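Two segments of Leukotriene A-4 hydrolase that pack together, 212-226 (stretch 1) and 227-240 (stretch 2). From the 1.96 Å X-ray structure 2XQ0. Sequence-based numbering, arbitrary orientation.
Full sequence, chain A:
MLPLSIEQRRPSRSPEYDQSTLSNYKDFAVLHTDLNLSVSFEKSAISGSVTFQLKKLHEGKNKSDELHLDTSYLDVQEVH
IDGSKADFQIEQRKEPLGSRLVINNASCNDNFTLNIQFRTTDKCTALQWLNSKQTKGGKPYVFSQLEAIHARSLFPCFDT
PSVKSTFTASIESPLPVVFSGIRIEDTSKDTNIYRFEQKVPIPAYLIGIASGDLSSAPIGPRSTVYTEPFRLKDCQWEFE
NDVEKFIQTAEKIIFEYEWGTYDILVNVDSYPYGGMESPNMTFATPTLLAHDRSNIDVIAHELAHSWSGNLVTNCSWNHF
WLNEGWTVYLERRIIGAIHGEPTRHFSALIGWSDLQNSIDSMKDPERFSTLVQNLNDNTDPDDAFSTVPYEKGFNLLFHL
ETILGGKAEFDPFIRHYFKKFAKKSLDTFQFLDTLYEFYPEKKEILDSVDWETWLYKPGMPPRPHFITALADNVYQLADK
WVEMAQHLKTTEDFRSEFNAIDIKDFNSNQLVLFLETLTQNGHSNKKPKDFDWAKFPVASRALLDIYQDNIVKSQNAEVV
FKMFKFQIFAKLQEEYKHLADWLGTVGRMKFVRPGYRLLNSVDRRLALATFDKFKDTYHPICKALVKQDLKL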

# COMPACT_ATOMS: atom_id res chain seq x y z
N GLY A 212 -12.75 13.16 11.96
CA GLY A 212 -12.15 14.44 12.29
C GLY A 212 -12.90 15.54 11.59
O GLY A 212 -14.00 15.33 11.09
N ASP A 213 -12.29 16.72 11.57
CA ASP A 213 -12.91 17.86 10.92
C ASP A 213 -12.80 17.70 9.42
O ASP A 213 -11.90 18.24 8.78
CB ASP A 213 -12.25 19.17 11.37
CG ASP A 213 -12.89 20.39 10.76
OD1 ASP A 213 -14.02 20.25 10.23
OD2 ASP A 213 -12.27 21.47 10.79
N LEU A 214 -13.73 16.95 8.85
CA LEU A 214 -13.69 16.61 7.44
C LEU A 214 -14.78 17.34 6.68
O LEU A 214 -15.94 17.38 7.10
CB LEU A 214 -13.91 15.10 7.28
CG LEU A 214 -12.83 14.18 7.86
CD1 LEU A 214 -13.22 12.73 7.66
CD2 LEU A 214 -11.50 14.48 7.20
N SER A 215 -14.40 17.91 5.55
CA SER A 215 -15.38 18.40 4.60
C SER A 215 -15.15 17.61 3.32
O SER A 215 -14.25 16.77 3.26
CB SER A 215 -15.23 19.91 4.39
OG SER A 215 -13.89 20.34 4.43
N SER A 216 -15.99 17.85 2.32
CA SER A 216 -15.95 17.08 1.10
C SER A 216 -16.32 17.93 -0.12
O SER A 216 -16.98 18.97 0.01
CB SER A 216 -16.90 15.89 1.20
OG SER A 216 -18.23 16.35 1.18
N ALA A 217 -15.90 17.46 -1.29
CA ALA A 217 -16.12 18.17 -2.56
C ALA A 217 -16.14 17.16 -3.71
O ALA A 217 -15.38 16.20 -3.71
CB ALA A 217 -15.03 19.20 -2.79
N PRO A 218 -17.02 17.38 -4.69
CA PRO A 218 -17.08 16.43 -5.80
C PRO A 218 -15.84 16.46 -6.69
O PRO A 218 -15.35 17.52 -7.04
CB PRO A 218 -18.30 16.89 -6.59
CG PRO A 218 -18.42 18.40 -6.26
CD PRO A 218 -18.02 18.47 -4.81
N ILE A 219 -15.35 15.29 -7.07
CA ILE A 219 -14.24 15.23 -8.03
C ILE A 219 -14.63 14.47 -9.29
O ILE A 219 -13.80 14.25 -10.16
CB ILE A 219 -12.97 14.60 -7.43
CG1 ILE A 219 -13.31 13.28 -6.69
CG2 ILE A 219 -12.31 15.58 -6.48
CD1 ILE A 219 -12.10 12.59 -6.08
N GLY A 220 -15.89 14.06 -9.37
CA GLY A 220 -16.39 13.38 -10.55
C GLY A 220 -17.83 12.97 -10.33
O GLY A 220 -18.34 13.14 -9.23
N PRO A 221 -18.48 12.40 -11.36
CA PRO A 221 -19.89 11.99 -11.30
C PRO A 221 -20.16 10.90 -10.26
O PRO A 221 -21.29 10.76 -9.79
CB PRO A 221 -20.17 11.46 -12.72
CG PRO A 221 -18.83 11.10 -13.26
CD PRO A 221 -17.87 12.11 -12.67
N ARG A 222 -19.15 10.14 -9.88
CA ARG A 222 -19.37 9.17 -8.82
C ARG A 222 -18.24 9.20 -7.80
O ARG A 222 -17.96 8.20 -7.15
CB ARG A 222 -19.55 7.76 -9.39
CG ARG A 222 -18.43 7.34 -10.29
CD ARG A 222 -18.68 5.98 -10.95
NE ARG A 222 -17.96 5.91 -12.23
CZ ARG A 222 -17.88 4.82 -12.97
NH1 ARG A 222 -18.45 3.69 -12.57
NH2 ARG A 222 -17.21 4.85 -14.12
N SER A 223 -17.63 10.38 -7.63
CA SER A 223 -16.45 10.51 -6.78
C SER A 223 -16.45 11.78 -5.95
O SER A 223 -16.72 12.86 -6.44
CB SER A 223 -15.18 10.44 -7.62
OG SER A 223 -15.06 9.18 -8.25
N THR A 224 -16.09 11.64 -4.69
CA THR A 224 -16.02 12.79 -3.80
C THR A 224 -14.70 12.72 -3.08
O THR A 224 -14.25 11.64 -2.74
CB THR A 224 -17.14 12.71 -2.77
OG1 THR A 224 -18.41 12.60 -3.46
CG2 THR A 224 -17.14 13.93 -1.87
N VAL A 225 -14.07 13.85 -2.84
CA VAL A 225 -12.89 13.84 -1.98
C VAL A 225 -13.21 14.39 -0.58
O VAL A 225 -14.00 15.33 -0.45
CB VAL A 225 -11.70 14.60 -2.62
CG1 VAL A 225 -12.05 16.09 -2.83
CG2 VAL A 225 -10.45 14.46 -1.74
N TYR A 226 -12.62 13.77 0.44
CA TYR A 226 -12.78 14.17 1.84
C TYR A 226 -11.43 14.60 2.38
O TYR A 226 -10.43 13.97 2.08
CB TYR A 226 -13.33 13.01 2.67
CG TYR A 226 -14.74 12.64 2.33
CD1 TYR A 226 -15.80 13.18 3.03
CD2 TYR A 226 -15.02 11.74 1.30
CE1 TYR A 226 -17.11 12.85 2.72
CE2 TYR A 226 -16.33 11.40 0.98
CZ TYR A 226 -17.36 11.96 1.70
OH TYR A 226 -18.68 11.65 1.40
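Stretch 2 227-240: TEPFRLKDCQWEFE

The helix of stretch 2 runs almost exactly along the first strand of the hairpin that leads into it. The N-to-C directions of strand 215-220 and helix 229-239 differ by only 8°, and their axes approach to 8.0 Å. The second strand, 223-226, runs the other way, so the helix crosses it at 146°, with a closest approach of 8.7 Å.

The hairpin turns through a type I beta turn from Gly220 to Ser223. The chain then returns along 223-226 and continues directly into stretch 2. Thr227 is still extended and pairs with Ser215 in antiparallel fashion. Ser215 N donates to Thr227 O at 2.9 Å, and Thr227 N donates to Ser215 O at 3.1 Å. Glu228 is also extended, and from Pro229 the backbone turns helical. Pro229 lies over the start of the first strand, with its CD 3.2 Å from Asp213 O and its CA 3.3 Å from Ser215 OG. Asp213 O is buried here without a polar partner.

Further along, one side of the helix rests on the hairpin. Leu232 points toward it, and its CD1 lies 3.8 Å from Ala217 CB. Val225, on the second strand, also points at the helix. Its CG2 is 4.0 Å from Cys235 CB and 4.2 Å from Phe239 CD2, at the edge of the Phe239 ring.

Gln236 supplies the side-chain hydrogen bond across the contact: its NE2 donates to Pro218 O at 3.0 Å. Water 1 donates to the same Pro218 O at 2.8 Å and to Glu240 OE1 at 2.7 Å, bridging the two stretches.

Near the C-terminal end, Ile219 CG2 sits 3.9 Å from Phe239 CB. Glu240 CA makes a CA-H...O contact with Ile219 O at 3.4 Å. The contact buries 733 Å² in total.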

# COMPACT_ATOMS: atom_id res chain seq x y z
N THR A 227 -11.38 15.70 3.13
CA THR A 227 -10.14 16.12 3.76
C THR A 227 -10.39 17.29 4.71
O THR A 227 -11.54 17.69 4.91
CB THR A 227 -9.04 16.52 2.74
OG1 THR A 227 -7.80 16.75 3.43
CG2 THR A 227 -9.43 17.76 1.97
N GLU A 228 -9.33 17.81 5.31
CA GLU A 228 -9.47 18.98 6.17
C GLU A 228 -9.81 20.21 5.33
O GLU A 228 -9.25 20.40 4.23
CB GLU A 228 -8.19 19.20 6.99
CG GLU A 228 -7.88 18.06 7.98
CD GLU A 228 -6.47 18.13 8.55
OE1 GLU A 228 -5.54 17.56 7.92
OE2 GLU A 228 -6.28 18.75 9.62
N PRO A 229 -10.74 21.04 5.82
CA PRO A 229 -11.19 22.21 5.04
C PRO A 229 -10.04 23.01 4.40
O PRO A 229 -10.16 23.41 3.24
CB PRO A 229 -11.93 23.05 6.08
CG PRO A 229 -12.47 22.02 7.07
CD PRO A 229 -11.40 20.95 7.13
N PHE A 230 -8.94 23.21 5.11
CA PHE A 230 -7.89 24.09 4.61
C PHE A 230 -7.29 23.59 3.30
O PHE A 230 -6.77 24.38 2.49
CB PHE A 230 -6.79 24.32 5.66
CG PHE A 230 -5.79 23.20 5.75
CD1 PHE A 230 -4.64 23.21 4.97
CD2 PHE A 230 -6.00 22.13 6.62
CE1 PHE A 230 -3.72 22.18 5.04
CE2 PHE A 230 -5.08 21.10 6.70
CZ PHE A 230 -3.94 21.11 5.91
N ARG A 231 -7.39 22.29 3.09
CA ARG A 231 -6.76 21.64 1.94
C ARG A 231 -7.79 21.19 0.90
O ARG A 231 -7.43 20.69 -0.17
CB ARG A 231 -5.97 20.42 2.44
CG ARG A 231 -5.30 19.61 1.36
CD ARG A 231 -3.99 19.04 1.86
NE ARG A 231 -4.16 18.31 3.11
CZ ARG A 231 -3.22 18.19 4.03
NH1 ARG A 231 -2.03 18.76 3.85
NH2 ARG A 231 -3.45 17.49 5.13
N LEU A 232 -9.06 21.38 1.22
CA LEU A 232 -10.15 20.83 0.40
C LEU A 232 -10.11 21.22 -1.07
O LEU A 232 -10.15 20.36 -1.95
CB LEU A 232 -11.51 21.17 1.02
CG LEU A 232 -12.72 20.65 0.23
CD1 LEU A 232 -12.83 19.13 0.35
CD2 LEU A 232 -14.00 21.32 0.72
N LYS A 233 -10.01 22.51 -1.36
CA LYS A 233 -10.02 22.93 -2.75
C LYS A 233 -8.75 22.51 -3.50
O LYS A 233 -8.81 22.19 -4.67
CB LYS A 233 -10.29 24.43 -2.88
CG LYS A 233 -11.69 24.80 -2.46
CD LYS A 233 -12.73 24.30 -3.47
CE LYS A 233 -14.10 24.09 -2.81
NZ LYS A 233 -15.13 23.76 -3.84
N ASP A 234 -7.61 22.47 -2.82
CA ASP A 234 -6.40 21.98 -3.48
C ASP A 234 -6.58 20.52 -3.90
O ASP A 234 -6.15 20.11 -4.98
CB ASP A 234 -5.18 22.09 -2.56
CG ASP A 234 -4.72 23.53 -2.37
OD1 ASP A 234 -4.99 24.38 -3.23
OD2 ASP A 234 -4.06 23.81 -1.34
N CYS A 235 -7.20 19.73 -3.02
CA CYS A 235 -7.40 18.31 -3.29
C CYS A 235 -8.37 18.14 -4.45
O CYS A 235 -8.16 17.32 -5.33
CB CYS A 235 -7.95 17.62 -2.05
SG CYS A 235 -6.73 17.46 -0.74
N GLN A 236 -9.44 18.93 -4.44
CA GLN A 236 -10.44 18.84 -5.50
C GLN A 236 -9.81 19.11 -6.85
O GLN A 236 -10.07 18.40 -7.84
CB GLN A 236 -11.60 19.80 -5.22
CG GLN A 236 -12.76 19.66 -6.20
CD GLN A 236 -13.83 20.71 -5.99
OE1 GLN A 236 -13.57 21.77 -5.43
NE2 GLN A 236 -15.04 20.41 -6.42
N TRP A 237 -8.96 20.13 -6.92
CA TRP A 237 -8.35 20.47 -8.19
C TRP A 237 -7.43 19.34 -8.65
O TRP A 237 -7.35 19.04 -9.82
CB TRP A 237 -7.57 21.79 -8.09
CG TRP A 237 -6.97 22.19 -9.41
CD1 TRP A 237 -7.56 22.96 -10.38
CD2 TRP A 237 -5.67 21.84 -9.91
NE1 TRP A 237 -6.70 23.11 -11.45
CE2 TRP A 237 -5.54 22.44 -11.18
CE3 TRP A 237 -4.60 21.09 -9.40
CZ2 TRP A 237 -4.38 22.29 -11.96
CZ3 TRP A 237 -3.46 20.95 -10.17
CH2 TRP A 237 -3.36 21.55 -11.44
N GLU A 238 -6.75 18.71 -7.70
CA GLU A 238 -5.73 17.73 -8.07
C GLU A 238 -6.36 16.48 -8.69
O GLU A 238 -5.75 15.84 -9.54
CB GLU A 238 -4.87 17.34 -6.86
CG GLU A 238 -3.51 16.72 -7.22
CD GLU A 238 -2.39 17.77 -7.37
OE1 GLU A 238 -2.62 18.94 -7.01
OE2 GLU A 238 -1.29 17.42 -7.84
N PHE A 239 -7.60 16.17 -8.31
CA PHE A 239 -8.22 14.90 -8.67
C PHE A 239 -9.34 15.03 -9.69
O PHE A 239 -9.69 14.07 -10.37
CB PHE A 239 -8.81 14.22 -7.43
CG PHE A 239 -7.79 13.80 -6.42
CD1 PHE A 239 -6.61 13.18 -6.82
CD2 PHE A 239 -8.01 13.98 -5.07
CE1 PHE A 239 -5.67 12.78 -5.88
CE2 PHE A 239 -7.08 13.58 -4.14
CZ PHE A 239 -5.90 12.99 -4.54
N GLU A 240 -9.93 16.22 -9.77
CA GLU A 240 -11.22 16.37 -10.46
C GLU A 240 -11.11 16.25 -11.97
O GLU A 240 -12.12 16.09 -12.65
CB GLU A 240 -11.88 17.73 -10.15
CG GLU A 240 -11.15 18.89 -10.79
CD GLU A 240 -11.68 20.27 -10.36
OE1 GLU A 240 -12.77 20.36 -9.74
OE2 GLU A 240 -10.99 21.26 -10.64
O HOH W 1 -15.01 18.97 -9.43